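Local coordinates for protein acetone carboxylase alpha subunit (Xanthobacter autotrophicus Py2, PDB 5M45) that serves as the manganese-bearing alpha subunit of a multi-subunit carboxylase and carries a domain of the hydantoinase B/oxoprolinase family, at residues Glu449-Asn454 with Lys530-Phe535; Ile177-Val182 with Arg228-Asp233; Asp29-Ala34 with Arg40-Lys45. All coordinates share one frame; numbering follows the deposited sequence.

Contact 1 (Glu449-Asn454 with Lys530-Phe535)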
# COMPACT_ATOMS: atom_id res chain seq x y z
N GLU A 449 -21.65 -5.09 -5.48
CA GLU A 449 -20.44 -4.97 -4.65
C GLU A 449 -19.27 -4.45 -5.49
O GLU A 449 -19.23 -4.63 -6.70
CB GLU A 449 -20.04 -6.32 -4.07
CG GLU A 449 -21.04 -6.82 -3.05
CD GLU A 449 -20.56 -8.03 -2.23
OE1 GLU A 449 -21.11 -8.20 -1.07
OE2 GLU A 449 -19.66 -8.77 -2.73
N ILE A 450 -18.32 -3.83 -4.82
CA ILE A 450 -17.07 -3.44 -5.41
C ILE A 450 -16.35 -4.70 -5.89
O ILE A 450 -16.31 -5.72 -5.16
CB ILE A 450 -16.21 -2.64 -4.40
CG1 ILE A 450 -16.88 -1.27 -4.12
CG2 ILE A 450 -14.77 -2.47 -4.89
CD1 ILE A 450 -16.23 -0.47 -3.00
N HIS A 451 -15.77 -4.63 -7.08
CA HIS A 451 -15.22 -5.81 -7.76
C HIS A 451 -14.13 -5.50 -8.78
O HIS A 451 -13.98 -4.34 -9.24
CB HIS A 451 -16.41 -6.55 -8.45
CG HIS A 451 -16.12 -7.94 -8.90
ND1 HIS A 451 -15.72 -8.95 -8.04
CD2 HIS A 451 -16.26 -8.53 -10.11
CE1 HIS A 451 -15.61 -10.09 -8.71
NE2 HIS A 451 -15.93 -9.85 -9.97
N ALA A 452 -13.37 -6.54 -9.13
CA ALA A 452 -12.45 -6.52 -10.26
C ALA A 452 -12.48 -7.90 -10.94
O ALA A 452 -12.86 -8.89 -10.33
CB ALA A 452 -11.03 -6.18 -9.81
N VAL A 453 -12.14 -7.91 -12.21
CA VAL A 453 -12.05 -9.14 -13.00
C VAL A 453 -10.63 -9.32 -13.59
O VAL A 453 -9.88 -8.34 -13.78
CB VAL A 453 -13.12 -9.23 -14.12
CG1 VAL A 453 -14.50 -9.12 -13.52
CG2 VAL A 453 -12.97 -8.14 -15.19
N ASN A 454 -10.28 -10.59 -13.84
CA ASN A 454 -9.01 -10.95 -14.44
C ASN A 454 -9.15 -12.36 -15.02
O ASN A 454 -8.92 -13.35 -14.32
CB ASN A 454 -7.87 -10.90 -13.42
CG ASN A 454 -6.49 -11.00 -14.09
OD1 ASN A 454 -5.82 -10.01 -14.30
ND2 ASN A 454 -6.06 -12.23 -14.40
N LYS A 530 -22.24 -1.82 -13.18
CA LYS A 530 -22.46 -0.40 -12.92
C LYS A 530 -21.13 0.30 -12.63
O LYS A 530 -20.23 -0.28 -12.00
CB LYS A 530 -23.40 -0.19 -11.72
CG LYS A 530 -24.75 -0.92 -11.86
CD LYS A 530 -24.67 -2.30 -11.18
CE LYS A 530 -25.84 -3.18 -11.64
NZ LYS A 530 -25.79 -4.52 -11.05
N ASP A 531 -21.01 1.53 -13.11
CA ASP A 531 -19.80 2.33 -12.91
C ASP A 531 -18.54 1.51 -13.26
O ASP A 531 -17.59 1.39 -12.47
CB ASP A 531 -19.76 2.85 -11.46
CG ASP A 531 -20.90 3.84 -11.14
OD1 ASP A 531 -21.62 4.29 -12.04
OD2 ASP A 531 -21.06 4.22 -9.95
N TRP A 532 -18.57 0.93 -14.45
CA TRP A 532 -17.67 -0.12 -14.88
C TRP A 532 -16.54 0.43 -15.82
O TRP A 532 -16.78 1.38 -16.61
CB TRP A 532 -18.49 -1.23 -15.58
CG TRP A 532 -17.73 -2.53 -15.79
CD1 TRP A 532 -17.31 -3.05 -16.97
CD2 TRP A 532 -17.32 -3.44 -14.77
NE1 TRP A 532 -16.65 -4.22 -16.75
CE2 TRP A 532 -16.64 -4.49 -15.40
CE3 TRP A 532 -17.48 -3.49 -13.38
CZ2 TRP A 532 -16.09 -5.55 -14.70
CZ3 TRP A 532 -16.94 -4.55 -12.67
CH2 TRP A 532 -16.26 -5.58 -13.35
N THR A 533 -15.35 -0.17 -15.71
CA THR A 533 -14.19 0.10 -16.62
C THR A 533 -13.53 -1.22 -17.07
O THR A 533 -13.66 -2.23 -16.38
CB THR A 533 -13.09 0.96 -15.98
OG1 THR A 533 -12.57 0.29 -14.82
CG2 THR A 533 -13.63 2.33 -15.62
N MET A 534 -12.87 -1.21 -18.24
CA MET A 534 -12.07 -2.34 -18.71
C MET A 534 -10.80 -1.87 -19.44
O MET A 534 -10.70 -0.72 -19.87
CB MET A 534 -12.89 -3.28 -19.62
CG MET A 534 -14.24 -3.72 -19.04
SD MET A 534 -15.17 -4.92 -20.01
CE MET A 534 -14.13 -6.39 -19.87
N PHE A 535 -9.84 -2.77 -19.59
CA PHE A 535 -8.60 -2.51 -20.33
C PHE A 535 -8.00 -3.82 -20.88
O PHE A 535 -8.45 -4.92 -20.55
CB PHE A 535 -7.60 -1.68 -19.51
CG PHE A 535 -7.09 -2.35 -18.22
CD1 PHE A 535 -7.83 -2.28 -17.03
CD2 PHE A 535 -5.84 -2.98 -18.20
CE1 PHE A 535 -7.36 -2.85 -15.85
CE2 PHE A 535 -5.37 -3.56 -17.03
CZ PHE A 535 -6.11 -3.49 -15.87
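The indole of W532 meets V453 and H451 with its rim: CG1 of V453 and the imidazole CD2 of H451 both sit at its edge, near the ring plane, and for H451 too the meeting is at the edge, so the two rings do not stack. The setting is an antiparallel four-stranded sheet in which 450-454 and 532-535 are not direct neighbours but flank the short strand 440-442. Each runs antiparallel to that middle strand and hence parallel to the other, and this explains why the CA atoms of H451 and W532 are 9.4 Å apart and those of V453 and M534 8.9 Å apart. Only side chains can bridge such a gap, and tryptophan is long enough to do it.

W532 reaches the other strand with its six-membered ring because chi1 (-167°) sets CG opposite the backbone N. There CH2 lies 4.0 Å from CG1 of V453, while CG2 of V453 comes within 4.1 Å of CZ2 of W532 from somewhat off the ring plane, so both methyls of the branched valine, a residue well suited to an extended strand, touch the indole. H451, two residues back on the same sheet face, adds a looser touch, its CD2 4.4 Å from CH2 of W532. The polar end of this histidine is occupied elsewhere, NE2 bonding to A494 O.

At the corner of the chain before the second strand, another copy of this protein comes close: Y754 OH of that second subunit hydrogen-bonds to W532 O, and its G755 N to D531 OD2. The buried indole nitrogen finds a partner within its own strand, for W532 NE1 donates a weak, bent bond (147°) to M534 SD, 3.6 Å away and in the plane of the ring.

Contact 2 (Ile177-Val182 with Arg228-Asp233)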
# COMPACT_ATOMS: atom_id res chain seq x y z
N ILE A 177 -7.29 -12.33 -7.20
CA ILE A 177 -7.85 -11.52 -8.29
C ILE A 177 -7.21 -10.12 -8.36
O ILE A 177 -6.85 -9.65 -9.45
CB ILE A 177 -9.40 -11.43 -8.22
CG1 ILE A 177 -10.03 -12.82 -8.31
CG2 ILE A 177 -9.94 -10.49 -9.35
CD1 ILE A 177 -11.51 -12.86 -7.97
N ASP A 178 -7.07 -9.45 -7.22
CA ASP A 178 -6.44 -8.15 -7.17
C ASP A 178 -5.81 -7.86 -5.82
O ASP A 178 -6.23 -8.45 -4.79
CB ASP A 178 -7.37 -7.00 -7.59
CG ASP A 178 -8.23 -6.43 -6.44
OD1 ASP A 178 -9.22 -7.08 -6.02
OD2 ASP A 178 -7.94 -5.31 -5.95
N THR A 179 -4.81 -6.94 -5.83
CA THR A 179 -4.16 -6.46 -4.64
C THR A 179 -4.26 -4.94 -4.47
O THR A 179 -3.46 -4.35 -3.76
CB THR A 179 -2.68 -6.93 -4.54
OG1 THR A 179 -1.99 -6.73 -5.78
CG2 THR A 179 -2.62 -8.42 -4.20
N GLY A 180 -5.27 -4.31 -5.06
CA GLY A 180 -5.46 -2.88 -4.84
C GLY A 180 -4.36 -2.04 -5.47
O GLY A 180 -3.85 -1.10 -4.83
N ALA A 181 -4.02 -2.36 -6.71
CA ALA A 181 -3.17 -1.47 -7.54
C ALA A 181 -4.05 -0.40 -8.17
O ALA A 181 -5.29 -0.49 -8.13
CB ALA A 181 -2.44 -2.28 -8.62
N VAL A 182 -3.41 0.62 -8.73
CA VAL A 182 -4.09 1.72 -9.47
C VAL A 182 -5.07 1.15 -10.52
O VAL A 182 -6.24 1.56 -10.57
CB VAL A 182 -3.07 2.68 -10.11
CG1 VAL A 182 -3.73 3.66 -11.08
CG2 VAL A 182 -2.28 3.41 -9.01
N ARG A 228 -13.98 -10.62 -0.39
CA ARG A 228 -14.48 -11.96 -0.04
C ARG A 228 -13.60 -13.05 -0.73
O ARG A 228 -13.30 -14.06 -0.13
CB ARG A 228 -15.97 -12.13 -0.43
CG ARG A 228 -16.53 -13.50 -0.04
CD ARG A 228 -18.01 -13.80 -0.51
NE ARG A 228 -18.27 -13.51 -1.95
CZ ARG A 228 -18.69 -12.31 -2.43
NH1 ARG A 228 -18.87 -11.25 -1.62
NH2 ARG A 228 -18.90 -12.15 -3.75
N TYR A 229 -13.21 -12.79 -1.98
CA TYR A 229 -12.38 -13.73 -2.76
C TYR A 229 -10.99 -13.85 -2.14
O TYR A 229 -10.49 -14.97 -1.96
CB TYR A 229 -12.31 -13.30 -4.24
CG TYR A 229 -13.66 -13.31 -4.93
CD1 TYR A 229 -14.45 -12.15 -4.95
CD2 TYR A 229 -14.14 -14.45 -5.59
CE1 TYR A 229 -15.71 -12.14 -5.55
CE2 TYR A 229 -15.37 -14.46 -6.22
CZ TYR A 229 -16.14 -13.29 -6.22
OH TYR A 229 -17.37 -13.29 -6.83
N TRP A 230 -10.41 -12.70 -1.77
CA TRP A 230 -9.16 -12.62 -0.98
C TRP A 230 -9.21 -13.51 0.30
O TRP A 230 -8.28 -14.26 0.58
CB TRP A 230 -8.85 -11.14 -0.60
CG TRP A 230 -7.80 -10.98 0.43
CD1 TRP A 230 -7.96 -11.05 1.79
CD2 TRP A 230 -6.39 -10.78 0.22
NE1 TRP A 230 -6.76 -10.89 2.43
CE2 TRP A 230 -5.77 -10.73 1.48
CE3 TRP A 230 -5.59 -10.64 -0.93
CZ2 TRP A 230 -4.39 -10.52 1.65
CZ3 TRP A 230 -4.21 -10.40 -0.76
CH2 TRP A 230 -3.63 -10.37 0.54
N MET A 231 -10.29 -13.36 1.06
CA MET A 231 -10.46 -14.06 2.36
C MET A 231 -10.45 -15.60 2.18
O MET A 231 -9.76 -16.32 2.93
CB MET A 231 -11.74 -13.61 3.08
CG MET A 231 -11.65 -12.18 3.65
SD MET A 231 -13.23 -11.51 4.26
CE MET A 231 -13.34 -12.45 5.76
N LEU A 232 -11.20 -16.09 1.16
CA LEU A 232 -11.26 -17.52 0.94
C LEU A 232 -9.95 -18.08 0.31
O LEU A 232 -9.60 -19.25 0.55
CB LEU A 232 -12.53 -17.93 0.18
CG LEU A 232 -13.81 -17.78 1.02
CD1 LEU A 232 -15.08 -17.75 0.18
CD2 LEU A 232 -13.92 -18.86 2.08
N ASP A 233 -9.23 -17.28 -0.49
CA ASP A 233 -7.89 -17.68 -0.97
C ASP A 233 -6.90 -17.84 0.21
O ASP A 233 -6.07 -18.77 0.22
CB ASP A 233 -7.34 -16.70 -2.04
CG ASP A 233 -8.08 -16.83 -3.40
OD1 ASP A 233 -8.79 -17.86 -3.65
OD2 ASP A 233 -7.97 -15.91 -4.27
O HOH W 1 -8.89 -13.25 -4.82
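I177 and Y229 bring their backbones nearest, CA to CA 7.5 Å, where an irregular loop passes the first turns of a helix. The delta methyl of I177 reaches the root of the tyrosine: CD1 lies 3.8 Å from CG of Y229. This is an off-centre CH-pi contact, with I177 CD1 4.2 Å from the centroid of the Y229 ring and 29° off its normal. The extended isoleucine (chi2 168°) provides the length to bring a slim methyl there. One turn along the helix, D233 faces the same loop, and a water links the two: it accepts from I177 N at 3.0 Å and donates to D233 OD2 at 2.9 Å, which gives the buried carboxylate and the loop amide a common partner.

T179 touches W230 more loosely, CG2 to CZ3 4.3 Å. Between these two contacts D178 shapes the loop: its OD2 accepts from G180 N, an Asx turn, and also from R225 N, while its OD1 bonds to T226 OG1 just ahead of the helix. G180 follows with positive phi, easy for glycine.

The loop leaves strand 165-175, whose last residue, H175, is a manganese ligand, and the side chain of T179 stays about 9 Å from that metal. Around the contact, W230 of helix 227-255 packs on W216 and S220 of helix 214-222, while I177 leans on I83 and D233 on V84, both of helix 82-85.

Contact 3 (Asp29-Ala34 with Arg40-Lys45)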
# COMPACT_ATOMS: atom_id res chain seq x y z
N ASP A 29 24.61 -21.49 5.85
CA ASP A 29 25.99 -21.14 5.44
C ASP A 29 26.91 -22.38 5.32
O ASP A 29 27.73 -22.45 4.38
CB ASP A 29 26.61 -20.08 6.36
CG ASP A 29 25.99 -18.67 6.18
OD1 ASP A 29 25.19 -18.39 5.27
OD2 ASP A 29 26.30 -17.79 7.02
N ARG A 30 26.77 -23.33 6.25
CA ARG A 30 27.55 -24.59 6.24
C ARG A 30 27.22 -25.39 4.98
O ARG A 30 28.11 -25.85 4.27
CB ARG A 30 27.29 -25.43 7.52
CG ARG A 30 27.90 -26.83 7.48
CD ARG A 30 27.86 -27.58 8.81
NE ARG A 30 26.47 -27.84 9.24
CZ ARG A 30 25.71 -28.88 8.88
NH1 ARG A 30 26.13 -29.79 8.04
NH2 ARG A 30 24.49 -29.04 9.39
N LEU A 31 25.94 -25.51 4.68
CA LEU A 31 25.49 -26.24 3.49
C LEU A 31 25.91 -25.59 2.17
O LEU A 31 26.31 -26.29 1.23
CB LEU A 31 23.98 -26.46 3.53
CG LEU A 31 23.43 -27.23 4.75
CD1 LEU A 31 21.91 -27.36 4.60
CD2 LEU A 31 24.04 -28.59 4.90
N MET A 32 25.83 -24.27 2.09
CA MET A 32 26.24 -23.56 0.86
C MET A 32 27.76 -23.65 0.63
O MET A 32 28.22 -23.81 -0.52
CB MET A 32 25.77 -22.09 0.87
CG MET A 32 24.24 -21.89 0.87
SD MET A 32 23.32 -22.64 -0.51
CE MET A 32 22.93 -24.25 0.21
N ALA A 33 28.54 -23.58 1.71
CA ALA A 33 30.01 -23.71 1.60
C ALA A 33 30.44 -25.10 1.11
O ALA A 33 31.38 -25.22 0.32
CB ALA A 33 30.67 -23.37 2.96
N ALA A 34 29.76 -26.14 1.60
CA ALA A 34 30.04 -27.53 1.18
C ALA A 34 29.62 -27.76 -0.29
O ALA A 34 30.32 -28.47 -1.02
CB ALA A 34 29.37 -28.55 2.09
N ARG A 40 28.61 -30.80 -5.10
CA ARG A 40 27.40 -31.58 -4.81
C ARG A 40 26.57 -30.86 -3.76
O ARG A 40 27.14 -30.27 -2.86
CB ARG A 40 27.79 -32.95 -4.29
CG ARG A 40 28.44 -33.78 -5.39
CD ARG A 40 29.54 -34.60 -4.86
NE ARG A 40 30.29 -35.29 -5.90
CZ ARG A 40 29.92 -36.41 -6.52
NH1 ARG A 40 30.75 -36.93 -7.42
NH2 ARG A 40 28.73 -37.03 -6.28
N TYR A 41 25.24 -30.92 -3.86
CA TYR A 41 24.41 -30.24 -2.85
C TYR A 41 24.75 -30.73 -1.42
O TYR A 41 24.80 -31.94 -1.15
CB TYR A 41 22.91 -30.41 -3.11
CG TYR A 41 22.04 -29.77 -2.04
CD1 TYR A 41 21.85 -28.38 -2.01
CD2 TYR A 41 21.48 -30.52 -1.01
CE1 TYR A 41 21.08 -27.78 -1.01
CE2 TYR A 41 20.70 -29.92 -0.02
CZ TYR A 41 20.50 -28.57 -0.03
OH TYR A 41 19.71 -27.98 0.94
N ALA A 42 25.01 -29.77 -0.53
CA ALA A 42 25.32 -30.03 0.87
C ALA A 42 26.59 -30.89 1.11
O ALA A 42 26.76 -31.45 2.20
CB ALA A 42 24.12 -30.69 1.55
N GLY A 43 27.46 -31.02 0.11
CA GLY A 43 28.63 -31.92 0.20
C GLY A 43 28.35 -33.41 0.19
O GLY A 43 29.24 -34.20 0.51
N LEU A 44 27.15 -33.81 -0.23
CA LEU A 44 26.75 -35.21 -0.26
C LEU A 44 27.38 -35.97 -1.42
O LEU A 44 26.81 -36.04 -2.53
CB LEU A 44 25.22 -35.32 -0.31
CG LEU A 44 24.48 -34.89 0.94
CD1 LEU A 44 22.99 -34.62 0.68
CD2 LEU A 44 24.65 -35.92 2.06
N LYS A 45 28.54 -36.57 -1.16
CA LYS A 45 29.25 -37.43 -2.12
C LYS A 45 28.62 -38.80 -2.32
O LYS A 45 28.80 -39.42 -3.37
CB LYS A 45 30.72 -37.59 -1.72
CG LYS A 45 31.45 -36.28 -1.89
CD LYS A 45 32.84 -36.27 -1.31
CE LYS A 45 33.53 -34.97 -1.71
NZ LYS A 45 35.00 -35.08 -1.57
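A34 and G43 form the tight part of this contact, where the chain turns back on helix 24-38: their CA atoms are 4.7 Å apart, and A34 CB presses on backbone, 3.7 Å from G43 N. A single methyl suits the spot because the loop approaches with its main chain. The turn is drawn together by G43 N to R40 O and L44 N to Y41 O. G43 has positive phi, which glycine takes readily, and adds no bulk beside the alanine; A42, of a type that adopts positive phi less readily, also takes it here. A second close touch joins L31 CD2 to A42 CB at 4.0 Å.

Toward M32 the packing is looser. Its chain bends at chi2 (-58°) and again at chi3, bringing CE to 4.2 Å from CE1 of Y41, and the flexible thioether runs at an angle to the ring. The side chain of this partly exposed methionine is about 4 Å from the bound 3,6,9,12,15-pentaoxaheptadecan-1-ol, and the ring of Y41 meets that of Y376, a residue of the ligand's pocket. R40, at the other end, turns its guanidinium end away from the helix.

The two segments thus meet by shape, through methyls, a ring and bare backbone. Polar ties run through other residues: T35 OG1 bonds to both L31 O and A42 N, E269 OE1 takes Y41 N, and Y41 OH pairs with D100 and N96, so these bonds probably help to fix the turn against the helix, while the direct contact is apolar.

Overall arrangement
From the N terminus, contact 3 comes first, closing a short local turn in which the loop after helix 24-38 folds back on that helix. Contact 2 follows, joining the loop that leaves strand 165-175 to helix 227-255, and contact 1 spans the longest separation, between two strands of one sheet. The three lie in series, none nested or crossed. Contacts 1 and 2 are neighbours, their centres about 13 Å apart: E449 OE2 and R228 NH1 form a 2.8 Å salt bridge, tying the loop just before strand 450-454 to helix 227-255, and both contacts touch the second subunit. Contact 3 stands apart, across the chain's centre from contact 1, their centres about 51 Å apart.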